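Local coordinates for xyloglucan-specific endo-beta-1,4-glucanase (Uncultured bacterium, PDB 4W88), which hydrolyses internal beta-1,4-glucosidic bonds of xyloglucan as a family GH5 endo-glucanase that degrades plant cell walls, at residues 157-171 and 197-211. The protein carries 1 engineered substitution. Numbering follows the deposited sequence.
Sequences KEWSGGTPAERKLIN and TYGHNSDEPTLKDLE. With BGC (beta-D-glucopyranose), chain C; GAL (beta-D-galactopyranose), chain B; BGC (beta-D-glucopyranose), chain D; XYS (alpha-D-xylopyranose), chain E.
Tyr198 wedges between the loop 157-163 and the first turns of the helix that starts at Pro164, and shows how one aromatic residue from the loop after strand 193-196 can fasten that loop to the loop and helix following strand 142-145. The first torsion (CG anti to the backbone N, chi1 -177°) carries the ring in against Gly161 and Gly162: CB meets Gly161 O and, more loosely, Arg167 CG, while CD1 lies 3.2 Å from Gly161 C. On the other rim CD2 rests on Ile170 CG1 and CE2 on Glu166 CB. Over one face sits Gly162 CA, a CH-pi contact, and CE1 faces Glu158 O at the ring edge. At the tip, Tyr198 OH donates to Glu166 OE2 (2.7 Å) from above the carboxylate plane; Met152 N also bonds the hydroxyl, and Thr112 OG1 bonds OE2. Next on the helix, Arg167 grips Asp209 OD2 side-on with NE (2.7 Å) and NH2 (3.0 Å), while its NH1 holds Gly161 O. The Asn171 amide then bridges Asp209 O, through ND2, and Glu211 N, through OD1. Trp159 lays one ring face against two glucose units and Glu158 binds galactose. This is a (beta/alpha)8 barrel, in which the loop after strand 142-145 helps line the glycan-binding site.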
ATOM      1  N   LYS A 157      18.498  10.562  -3.299  1.00 24.36           N
ATOM      2  CA  LYS A 157      17.904   9.382  -3.974  1.00 24.96           C
ATOM      3  C   LYS A 157      16.622   8.880  -3.323  1.00 25.53           C
ATOM      4  O   LYS A 157      16.210   7.736  -3.554  1.00 22.85           O
ATOM      5  CB  LYS A 157      18.951   8.261  -4.137  1.00 30.07           C
ATOM      6  CG  LYS A 157      20.099   8.661  -5.091  1.00 33.09           C
ATOM      7  CD  LYS A 157      21.078   7.539  -5.324  1.00 36.47           C
ATOM      8  CE  LYS A 157      20.776   6.751  -6.612  1.00 40.32           C
ATOM      9  NZ  LYS A 157      19.456   6.014  -6.531  1.00 31.16           N
ATOM     10  N   GLU A 158      15.976   9.736  -2.546  1.00 23.52           N
ATOM     11  CA  GLU A 158      14.713   9.413  -1.891  1.00 22.30           C
ATOM     12  C   GLU A 158      13.725   8.716  -2.806  1.00 19.42           C
ATOM     13  O   GLU A 158      13.083   7.730  -2.426  1.00 21.04           O
ATOM     14  CB  GLU A 158      14.100  10.700  -1.351  1.00 22.10           C
ATOM     15  CG  GLU A 158      12.775  10.490  -0.619  1.00 19.65           C
ATOM     16  CD  GLU A 158      12.102  11.722  -0.055  1.00 20.83           C
ATOM     17  OE1 GLU A 158      12.610  12.853  -0.252  1.00 25.51           O
ATOM     18  OE2 GLU A 158      11.049  11.509   0.583  1.00 23.36           O
ATOM     19  N   TRP A 159      13.581   9.234  -4.030  1.00 20.71           N
ATOM     20  CA  TRP A 159      12.587   8.711  -4.961  1.00 25.95           C
ATOM     21  C   TRP A 159      13.169   7.962  -6.120  1.00 26.46           C
ATOM     22  O   TRP A 159      12.485   7.757  -7.087  1.00 25.91           O
ATOM     23  CB  TRP A 159      11.677   9.857  -5.436  1.00 26.97           C
ATOM     24  CG  TRP A 159      10.880  10.477  -4.294  1.00 18.85           C
ATOM     25  CD1 TRP A 159      10.953  11.767  -3.821  1.00 22.69           C
ATOM     26  CD2 TRP A 159       9.913   9.819  -3.469  1.00 20.96           C
ATOM     27  NE1 TRP A 159      10.046  11.962  -2.811  1.00 23.34           N
ATOM     28  CE2 TRP A 159       9.434  10.768  -2.532  1.00 21.23           C
ATOM     29  CE3 TRP A 159       9.415   8.531  -3.413  1.00 24.69           C
ATOM     30  CZ2 TRP A 159       8.443  10.450  -1.607  1.00 26.91           C
ATOM     31  CZ3 TRP A 159       8.471   8.225  -2.500  1.00 26.29           C
ATOM     32  CH2 TRP A 159       8.003   9.135  -1.603  1.00 28.13           C
ATOM     33  N   SER A 160      14.438   7.594  -6.080  1.00 21.98           N
ATOM     34  CA  SER A 160      15.027   6.779  -7.117  1.00 27.31           C
ATOM     35  C   SER A 160      15.628   5.512  -6.569  1.00 26.36           C
ATOM     36  O   SER A 160      16.619   5.015  -7.119  1.00 26.37           O
ATOM     37  CB  SER A 160      16.081   7.578  -7.889  1.00 28.74           C
ATOM     38  OG  SER A 160      17.128   8.010  -7.032  1.00 27.13           O
ATOM     39  N   GLY A 161      15.044   4.942  -5.515  1.00 22.71           N
ATOM     40  CA  GLY A 161      15.512   3.654  -4.964  1.00 24.04           C
ATOM     41  C   GLY A 161      16.665   3.694  -3.972  1.00 19.61           C
ATOM     42  O   GLY A 161      17.210   2.632  -3.615  1.00 25.13           O
ATOM     43  N   GLY A 162      17.051   4.906  -3.548  1.00 23.24           N
ATOM     44  CA  GLY A 162      18.043   5.031  -2.498  1.00 24.75           C
ATOM     45  C   GLY A 162      19.458   4.697  -2.930  1.00 25.98           C
ATOM     46  O   GLY A 162      19.737   4.610  -4.109  1.00 25.48           O
ATOM     47  N   THR A 163      20.318   4.493  -1.940  1.00 27.30           N
ATOM     48  CA  THR A 163      21.692   4.114  -2.141  1.00 31.38           C
ATOM     49  C   THR A 163      21.864   2.602  -1.900  1.00 25.24           C
ATOM     50  O   THR A 163      20.988   1.973  -1.288  1.00 26.88           O
ATOM     51  CB  THR A 163      22.616   4.834  -1.146  1.00 30.05           C
ATOM     52  OG1 THR A 163      22.329   4.364   0.190  1.00 29.74           O
ATOM     53  CG2 THR A 163      22.404   6.339  -1.258  1.00 35.57           C
ATOM     54  N   PRO A 164      22.976   2.019  -2.365  1.00 29.80           N
ATOM     55  CA  PRO A 164      23.168   0.595  -2.149  1.00 26.35           C
ATOM     56  C   PRO A 164      23.142   0.207  -0.681  1.00 28.63           C
ATOM     57  O   PRO A 164      22.555  -0.844  -0.321  1.00 27.00           O
ATOM     58  CB  PRO A 164      24.549   0.360  -2.788  1.00 29.95           C
ATOM     59  CG  PRO A 164      24.542   1.331  -3.950  1.00 32.11           C
ATOM     60  CD  PRO A 164      24.004   2.572  -3.278  1.00 30.67           C
ATOM     61  N   ALA A 165      23.745   1.035   0.192  1.00 27.95           N
ATOM     62  CA  ALA A 165      23.706   0.695   1.636  1.00 26.50           C
ATOM     63  C   ALA A 165      22.259   0.712   2.204  1.00 26.18           C
ATOM     64  O   ALA A 165      21.878  -0.082   3.055  1.00 25.39           O
ATOM     65  CB  ALA A 165      24.623   1.609   2.439  1.00 30.71           C
ATOM     66  N   GLU A 166      21.471   1.661   1.729  1.00 24.39           N
ATOM     67  CA  GLU A 166      20.079   1.763   2.143  1.00 22.94           C
ATOM     68  C   GLU A 166      19.295   0.529   1.700  1.00 20.82           C
ATOM     69  O   GLU A 166      18.427   0.029   2.419  1.00 23.51           O
ATOM     70  CB  GLU A 166      19.453   3.027   1.589  1.00 20.72           C
ATOM     71  CG  GLU A 166      19.773   4.313   2.368  1.00 21.44           C
ATOM     72  CD  GLU A 166      19.148   5.537   1.744  1.00 23.46           C
ATOM     73  OE1 GLU A 166      19.469   5.769   0.539  1.00 25.21           O
ATOM     74  OE2 GLU A 166      18.290   6.187   2.412  1.00 26.38           O
ATOM     75  N   ARG A 167      19.543   0.072   0.482  1.00 21.97           N
ATOM     76  CA  ARG A 167      18.867  -1.089   0.003  1.00 27.11           C
ATOM     77  C   ARG A 167      19.245  -2.348   0.801  1.00 20.57           C
ATOM     78  O   ARG A 167      18.371  -3.181   1.012  1.00 24.45           O
ATOM     79  CB  ARG A 167      19.060  -1.273  -1.485  1.00 25.75           C
ATOM     80  CG  ARG A 167      18.383  -0.177  -2.275  1.00 21.46           C
ATOM     81  CD  ARG A 167      18.351  -0.483  -3.748  1.00 24.15           C
ATOM     82  NE  ARG A 167      19.632  -0.474  -4.394  1.00 27.70           N
ATOM     83  CZ  ARG A 167      20.226   0.580  -4.976  1.00 24.61           C
ATOM     84  NH1 ARG A 167      19.705   1.757  -4.933  1.00 33.02           N
ATOM     85  NH2 ARG A 167      21.393   0.411  -5.569  1.00 35.19           N
ATOM     86  N   LYS A 168      20.507  -2.478   1.243  1.00 24.21           N
ATOM     87  CA  LYS A 168      20.877  -3.537   2.208  1.00 24.45           C
ATOM     88  C   LYS A 168      20.048  -3.446   3.502  1.00 29.08           C
ATOM     89  O   LYS A 168      19.589  -4.469   4.018  1.00 24.79           O
ATOM     90  CB  LYS A 168      22.418  -3.633   2.503  1.00 31.00           C
ATOM     91  CG  LYS A 168      23.355  -3.925   1.334  1.00 38.10           C
ATOM     92  CD  LYS A 168      24.818  -4.209   1.807  1.00 58.48           C
ATOM     93  CE  LYS A 168      25.677  -2.943   1.999  1.00 78.82           C
ATOM     94  NZ  LYS A 168      26.424  -2.410   0.797  1.00 87.24           N
ATOM     95  N   LEU A 169      19.886  -2.221   4.032  1.00 21.23           N
ATOM     96  CA  LEU A 169      19.094  -1.985   5.238  1.00 23.47           C
ATOM     97  C   LEU A 169      17.640  -2.388   5.008  1.00 22.34           C
ATOM     98  O   LEU A 169      17.024  -2.993   5.885  1.00 20.16           O
ATOM     99  CB  LEU A 169      19.196  -0.517   5.658  1.00 20.18           C
ATOM    100  CG  LEU A 169      18.261  -0.038   6.760  1.00 18.88           C
ATOM    101  CD1 LEU A 169      18.555  -0.780   8.081  1.00 20.84           C
ATOM    102  CD2 LEU A 169      18.394   1.446   6.980  1.00 24.69           C
ATOM    103  N   ILE A 170      17.097  -2.096   3.835  1.00 20.57           N
ATOM    104  CA  ILE A 170      15.695  -2.480   3.530  1.00 18.59           C
ATOM    105  C   ILE A 170      15.571  -3.993   3.611  1.00 20.81           C
ATOM    106  O   ILE A 170      14.630  -4.537   4.203  1.00 21.72           O
ATOM    107  CB  ILE A 170      15.248  -1.999   2.178  1.00 19.23           C
ATOM    108  CG1 ILE A 170      15.132  -0.454   2.223  1.00 21.21           C
ATOM    109  CG2 ILE A 170      13.893  -2.651   1.829  1.00 21.79           C
ATOM    110  CD1 ILE A 170      14.264   0.222   3.282  1.00 23.30           C
ATOM    111  N   ASN A 171      16.554  -4.687   3.039  1.00 20.89           N
ATOM    112  CA  ASN A 171      16.513  -6.155   3.133  1.00 20.89           C
ATOM    113  C   ASN A 171      16.508  -6.678   4.601  1.00 20.99           C
ATOM    114  O   ASN A 171      15.757  -7.620   4.911  1.00 23.36           O
ATOM    115  CB  ASN A 171      17.628  -6.881   2.328  1.00 20.37           C
ATOM    116  CG  ASN A 171      17.519  -6.641   0.852  1.00 21.62           C
ATOM    117  OD1 ASN A 171      16.432  -6.506   0.292  1.00 23.93           O
ATOM    118  ND2 ASN A 171      18.667  -6.517   0.207  1.00 25.68           N
ATOM    119  N   THR A 197      10.484  -2.864  -1.750  1.00 17.67           N
ATOM    120  CA  THR A 197      11.716  -2.225  -2.081  1.00 17.39           C
ATOM    121  C   THR A 197      11.860  -0.860  -1.383  1.00 21.46           C
ATOM    122  O   THR A 197      10.904  -0.304  -0.846  1.00 19.35           O
ATOM    123  CB  THR A 197      11.757  -1.961  -3.586  1.00 18.42           C
ATOM    124  OG1 THR A 197      10.567  -1.253  -3.902  1.00 18.85           O
ATOM    125  CG2 THR A 197      11.882  -3.258  -4.428  1.00 23.97           C
ATOM    126  N   TYR A 198      13.065  -0.308  -1.442  1.00 21.93           N
ATOM    127  CA  TYR A 198      13.313   1.049  -0.949  1.00 18.69           C
ATOM    128  C   TYR A 198      12.314   1.973  -1.663  1.00 18.55           C
ATOM    129  O   TYR A 198      12.185   1.921  -2.907  1.00 18.32           O
ATOM    130  CB  TYR A 198      14.721   1.505  -1.320  1.00 18.11           C
ATOM    131  CG  TYR A 198      15.055   2.866  -0.784  1.00 18.27           C
ATOM    132  CD1 TYR A 198      14.667   4.069  -1.446  1.00 20.91           C
ATOM    133  CD2 TYR A 198      15.770   3.009   0.403  1.00 20.37           C
ATOM    134  CE1 TYR A 198      14.994   5.305  -0.876  1.00 19.93           C
ATOM    135  CE2 TYR A 198      16.137   4.250   0.916  1.00 23.11           C
ATOM    136  CZ  TYR A 198      15.774   5.386   0.283  1.00 22.04           C
ATOM    137  OH  TYR A 198      16.135   6.593   0.823  1.00 20.89           O
ATOM    138  N   GLY A 199      11.578   2.786  -0.902  1.00 19.50           N
ATOM    139  CA  GLY A 199      10.591   3.691  -1.494  1.00 20.11           C
ATOM    140  C   GLY A 199       9.429   3.073  -2.251  1.00 17.23           C
ATOM    141  O   GLY A 199       8.730   3.810  -2.971  1.00 18.14           O
ATOM    142  N   HIS A 200       9.237   1.748  -2.150  1.00 19.36           N
ATOM    143  CA  HIS A 200       8.386   1.014  -3.060  1.00 19.54           C
ATOM    144  C   HIS A 200       8.727   1.278  -4.551  1.00 17.63           C
ATOM    145  O   HIS A 200       7.862   1.146  -5.435  1.00 18.83           O
ATOM    146  CB  HIS A 200       6.934   1.337  -2.770  1.00 15.82           C
ATOM    147  CG  HIS A 200       6.280   0.522  -1.685  1.00 16.63           C
ATOM    148  ND1 HIS A 200       6.586   0.651  -0.347  1.00 19.81           N
ATOM    149  CD2 HIS A 200       5.345  -0.457  -1.758  1.00 16.00           C
ATOM    150  CE1 HIS A 200       5.845  -0.181   0.361  1.00 19.08           C
ATOM    151  NE2 HIS A 200       5.097  -0.876  -0.475  1.00 18.05           N
ATOM    152  N   ASN A 201       9.985   1.631  -4.815  1.00 18.60           N
ATOM    153  CA  ASN A 201      10.532   1.927  -6.153  1.00 17.87           C
ATOM    154  C   ASN A 201      10.753   0.636  -6.948  1.00 19.83           C
ATOM    155  O   ASN A 201      11.096  -0.395  -6.380  1.00 20.61           O
ATOM    156  CB  ASN A 201      11.831   2.746  -6.008  1.00 20.56           C
ATOM    157  CG  ASN A 201      12.484   3.057  -7.332  1.00 22.26           C
ATOM    158  OD1 ASN A 201      13.272   2.251  -7.864  1.00 23.58           O
ATOM    159  ND2 ASN A 201      12.169   4.212  -7.888  1.00 27.72           N
ATOM    160  N   SER A 202      10.517   0.725  -8.265  1.00 24.69           N
ATOM    161  CA  SER A 202      10.645  -0.411  -9.199  1.00 23.91           C
ATOM    162  C   SER A 202      11.689  -0.237 -10.315  1.00 28.26           C
ATOM    163  O   SER A 202      11.635  -0.954 -11.327  1.00 28.52           O
ATOM    164  CB  SER A 202       9.282  -0.743  -9.826  1.00 23.11           C
ATOM    165  OG  SER A 202       8.865   0.294 -10.610  1.00 30.04           O
ATOM    166  N   ASP A 203      12.614   0.698 -10.146  1.00 24.62           N
ATOM    167  CA  ASP A 203      13.738   0.863 -11.090  1.00 22.91           C
ATOM    168  C   ASP A 203      14.617  -0.391 -11.003  1.00 27.06           C
ATOM    169  O   ASP A 203      14.719  -1.069  -9.933  1.00 24.96           O
ATOM    170  CB  ASP A 203      14.578   2.111 -10.782  1.00 25.34           C
ATOM    171  CG  ASP A 203      13.787   3.416 -10.800  1.00 28.97           C
ATOM    172  OD1 ASP A 203      12.663   3.505 -11.300  1.00 29.25           O
ATOM    173  OD2 ASP A 203      14.358   4.436 -10.301  1.00 37.85           O
ATOM    174  N   GLU A 204      15.318  -0.647 -12.110  1.00 28.82           N
ATOM    175  CA  GLU A 204      16.117  -1.852 -12.246  1.00 31.52           C
ATOM    176  C   GLU A 204      17.131  -2.044 -11.091  1.00 30.01           C
ATOM    177  O   GLU A 204      17.156  -3.149 -10.494  1.00 30.10           O
ATOM    178  CB  GLU A 204      16.801  -1.983 -13.646  1.00 34.59           C
ATOM    179  CG  GLU A 204      17.650  -3.243 -13.696  1.00 43.46           C
ATOM    180  CD  GLU A 204      17.944  -3.683 -15.103  1.00 46.94           C
ATOM    181  OE1 GLU A 204      17.887  -2.843 -16.010  1.00 76.78           O
ATOM    182  OE2 GLU A 204      18.187  -4.867 -15.260  1.00 51.64           O
ATOM    183  N   PRO A 205      17.940  -0.990 -10.758  1.00 28.94           N
ATOM    184  CA  PRO A 205      18.897  -1.185  -9.682  1.00 32.66           C
ATOM    185  C   PRO A 205      18.216  -1.557  -8.334  1.00 29.88           C
ATOM    186  O   PRO A 205      18.769  -2.331  -7.518  1.00 30.98           O
ATOM    187  CB  PRO A 205      19.605   0.188  -9.595  1.00 32.65           C
ATOM    188  CG  PRO A 205      19.363   0.835 -10.903  1.00 35.09           C
ATOM    189  CD  PRO A 205      18.015   0.379 -11.304  1.00 35.96           C
ATOM    190  N   THR A 206      17.018  -0.996  -8.090  1.00 25.62           N
ATOM    191  CA  THR A 206      16.318  -1.247  -6.835  1.00 26.04           C
ATOM    192  C   THR A 206      15.837  -2.693  -6.779  1.00 25.64           C
ATOM    193  O   THR A 206      15.932  -3.339  -5.740  1.00 25.80           O
ATOM    194  CB  THR A 206      15.116  -0.323  -6.738  1.00 24.59           C
ATOM    195  OG1 THR A 206      15.476   1.000  -7.184  1.00 25.41           O
ATOM    196  CG2 THR A 206      14.511  -0.321  -5.354  1.00 24.97           C
ATOM    197  N   LEU A 207      15.338  -3.207  -7.903  1.00 23.87           N
ATOM    198  CA  LEU A 207      14.857  -4.588  -7.921  1.00 25.63           C
ATOM    199  C   LEU A 207      16.026  -5.566  -7.873  1.00 26.82           C
ATOM    200  O   LEU A 207      15.915  -6.590  -7.214  1.00 27.69           O
ATOM    201  CB  LEU A 207      14.012  -4.830  -9.161  1.00 28.36           C
ATOM    202  CG  LEU A 207      12.656  -4.133  -9.274  1.00 29.90           C
ATOM    203  CD1 LEU A 207      12.069  -4.366 -10.674  1.00 35.24           C
ATOM    204  CD2 LEU A 207      11.711  -4.635  -8.207  1.00 35.16           C
ATOM    205  N   LYS A 208      17.111  -5.267  -8.618  1.00 30.37           N
ATOM    206  CA  LYS A 208      18.328  -6.089  -8.615  1.00 32.12           C
ATOM    207  C   LYS A 208      18.846  -6.291  -7.184  1.00 34.09           C
ATOM    208  O   LYS A 208      19.341  -7.343  -6.860  1.00 29.71           O
ATOM    209  CB  LYS A 208      19.401  -5.469  -9.521  1.00 33.34           C
ATOM    210  CG  LYS A 208      20.677  -6.241  -9.656  1.00 47.78           C
ATOM    211  CD  LYS A 208      21.638  -5.518 -10.616  1.00 53.45           C
ATOM    212  CE  LYS A 208      21.126  -5.484 -12.061  1.00 68.49           C
ATOM    213  NZ  LYS A 208      22.116  -4.964 -13.058  1.00 78.85           N
ATOM    214  N   ASP A 209      18.683  -5.325  -6.301  1.00 28.56           N
ATOM    215  CA  ASP A 209      19.233  -5.477  -4.947  1.00 28.69           C
ATOM    216  C   ASP A 209      18.278  -6.087  -3.949  1.00 27.08           C
ATOM    217  O   ASP A 209      18.639  -6.226  -2.800  1.00 27.48           O
ATOM    218  CB  ASP A 209      19.693  -4.118  -4.387  1.00 28.62           C
ATOM    219  CG  ASP A 209      21.030  -3.676  -4.958  1.00 34.66           C
ATOM    220  OD1 ASP A 209      21.706  -4.488  -5.630  1.00 33.22           O
ATOM    221  OD2 ASP A 209      21.417  -2.518  -4.764  1.00 31.39           O
ATOM    222  N   LEU A 210      17.043  -6.344  -4.320  1.00 24.40           N
ATOM    223  CA  LEU A 210      16.045  -6.831  -3.362  1.00 22.10           C
ATOM    224  C   LEU A 210      16.274  -8.298  -3.064  1.00 25.29           C
ATOM    225  O   LEU A 210      16.247  -9.134  -3.946  1.00 26.67           O
ATOM    226  CB  LEU A 210      14.630  -6.691  -3.910  1.00 23.94           C
ATOM    227  CG  LEU A 210      13.488  -7.126  -2.981  1.00 24.40           C
ATOM    228  CD1 LEU A 210      13.298  -6.151  -1.819  1.00 25.99           C
ATOM    229  CD2 LEU A 210      12.217  -7.228  -3.772  1.00 25.90           C
ATOM    230  N   GLU A 211      16.483  -8.615  -1.799  1.00 23.81           N
ATOM    231  CA  GLU A 211      16.606 -10.013  -1.357  1.00 26.45           C
ATOM    232  C   GLU A 211      15.252 -10.648  -1.278  1.00 22.92           C
ATOM    233  O   GLU A 211      14.300 -10.049  -0.737  1.00 23.46           O
ATOM    234  CB  GLU A 211      17.217 -10.041   0.027  1.00 30.00           C
ATOM    235  CG  GLU A 211      17.604 -11.389   0.511  1.00 44.74           C
ATOM    236  CD  GLU A 211      18.281 -11.324   1.856  1.00 47.34           C
ATOM    237  OE1 GLU A 211      18.932 -10.287   2.192  1.00 47.20           O
ATOM    238  OE2 GLU A 211      18.114 -12.317   2.586  1.00 59.80           O
TER
HETATM  239  C2  BGC C   1       9.716  11.940  -8.775  1.00 37.84           C
HETATM  240  C3  BGC C   1       8.518  10.978  -8.498  1.00 41.10           C
HETATM  241  C4  BGC C   1       8.289  11.210  -7.021  1.00 34.16           C
HETATM  242  C5  BGC C   1       8.552  12.731  -6.876  1.00 42.80           C
HETATM  243  C6  BGC C   1       8.734  13.226  -5.437  1.00 50.02           C
HETATM  244  C1  BGC C   1       9.510  13.473  -8.888  1.00 64.49           C
HETATM  245  O1  BGC C   1      10.482  14.517  -9.458  1.00 56.27           O
HETATM  246  O2  BGC C   1      10.110  11.654 -10.034  1.00 36.85           O
HETATM  247  O3  BGC C   1       8.802   9.641  -8.897  1.00 50.94           O
HETATM  248  O4  BGC C   1       7.030  11.414  -6.457  1.00 44.00           O
HETATM  249  O5  BGC C   1       9.562  13.533  -7.515  1.00 60.93           O
HETATM  250  O6  BGC C   1       7.623  14.101  -5.120  1.00 61.17           O
HETATM  251  C1  GAL B   3       9.437  15.797  -1.322  0.80 40.51           C
HETATM  252  C2  GAL B   3      10.851  15.446  -0.770  0.80 35.68           C
HETATM  253  C3  GAL B   3      11.391  16.839  -0.390  0.80 42.59           C
HETATM  254  C4  GAL B   3      11.490  17.740  -1.629  0.80 36.32           C
HETATM  255  C5  GAL B   3      10.042  17.975  -2.033  0.80 38.63           C
HETATM  256  C6  GAL B   3       9.875  19.049  -3.074  0.80 29.61           C
HETATM  257  O2  GAL B   3      10.995  14.696   0.428  0.80 29.78           O
HETATM  258  O3  GAL B   3      12.587  16.767   0.348  0.80 49.93           O
HETATM  259  O4  GAL B   3      12.247  17.118  -2.659  0.80 42.95           O
HETATM  260  O5  GAL B   3       9.533  16.706  -2.434  0.80 41.09           O
HETATM  261  O6  GAL B   3       8.546  19.446  -3.069  0.80 31.91           O
HETATM  262  C2  BGC D   4       5.317  10.797  -4.706  1.00 42.17           C
HETATM  263  C3  BGC D   4       4.721   9.764  -3.736  1.00 37.19           C
HETATM  264  C4  BGC D   4       4.368   8.491  -4.428  1.00 44.55           C
HETATM  265  C5  BGC D   4       5.712   8.304  -5.244  1.00 41.69           C
HETATM  266  C6  BGC D   4       5.441   7.064  -6.006  1.00 51.07           C
HETATM  267  C1  BGC D   4       6.635  10.560  -5.351  1.00 33.51           C
HETATM  268  O2  BGC D   4       5.685  11.791  -3.869  1.00 46.23           O
HETATM  269  O3  BGC D   4       3.561  10.364  -3.212  1.00 47.55           O
HETATM  270  O4  BGC D   4       3.632   7.552  -3.485  1.00 32.00           O
HETATM  271  O5  BGC D   4       6.230   9.506  -6.042  1.00 34.93           O
HETATM  272  O6  BGC D   4       6.520   6.459  -6.670  1.00 46.30           O
HETATM  273  C1  XYS E   2       7.455  15.064  -4.014  1.00 35.50           C
HETATM  274  C2  XYS E   2       7.411  14.910  -2.444  1.00 29.67           C
HETATM  275  C3  XYS E   2       6.448  13.795  -1.981  1.00 35.80           C
HETATM  276  C4  XYS E   2       5.038  14.050  -2.582  1.00 37.75           C
HETATM  277  C5  XYS E   2       5.062  14.536  -4.043  1.00 35.24           C
HETATM  278  O2  XYS E   2       8.730  14.666  -1.836  1.00 34.77           O
HETATM  279  O3  XYS E   2       6.440  13.654  -0.523  1.00 38.13           O
HETATM  280  O4  XYS E   2       4.168  12.862  -2.581  1.00 39.27           O
HETATM  281  O5  XYS E   2       6.086  15.512  -4.277  1.00 38.40           O
HETATM  282  O   HOH W   1      17.541   2.513  -8.054  1.00 36.84           O
HETATM  283  O   HOH W   2      17.021   4.273 -10.279  1.00 40.41           O
HETATM  284  O   HOH W   3      22.469  -2.950  -1.991  1.00 38.87           O
HETATM  285  O   HOH W   4      14.159  -8.065   1.125  1.00 24.18           O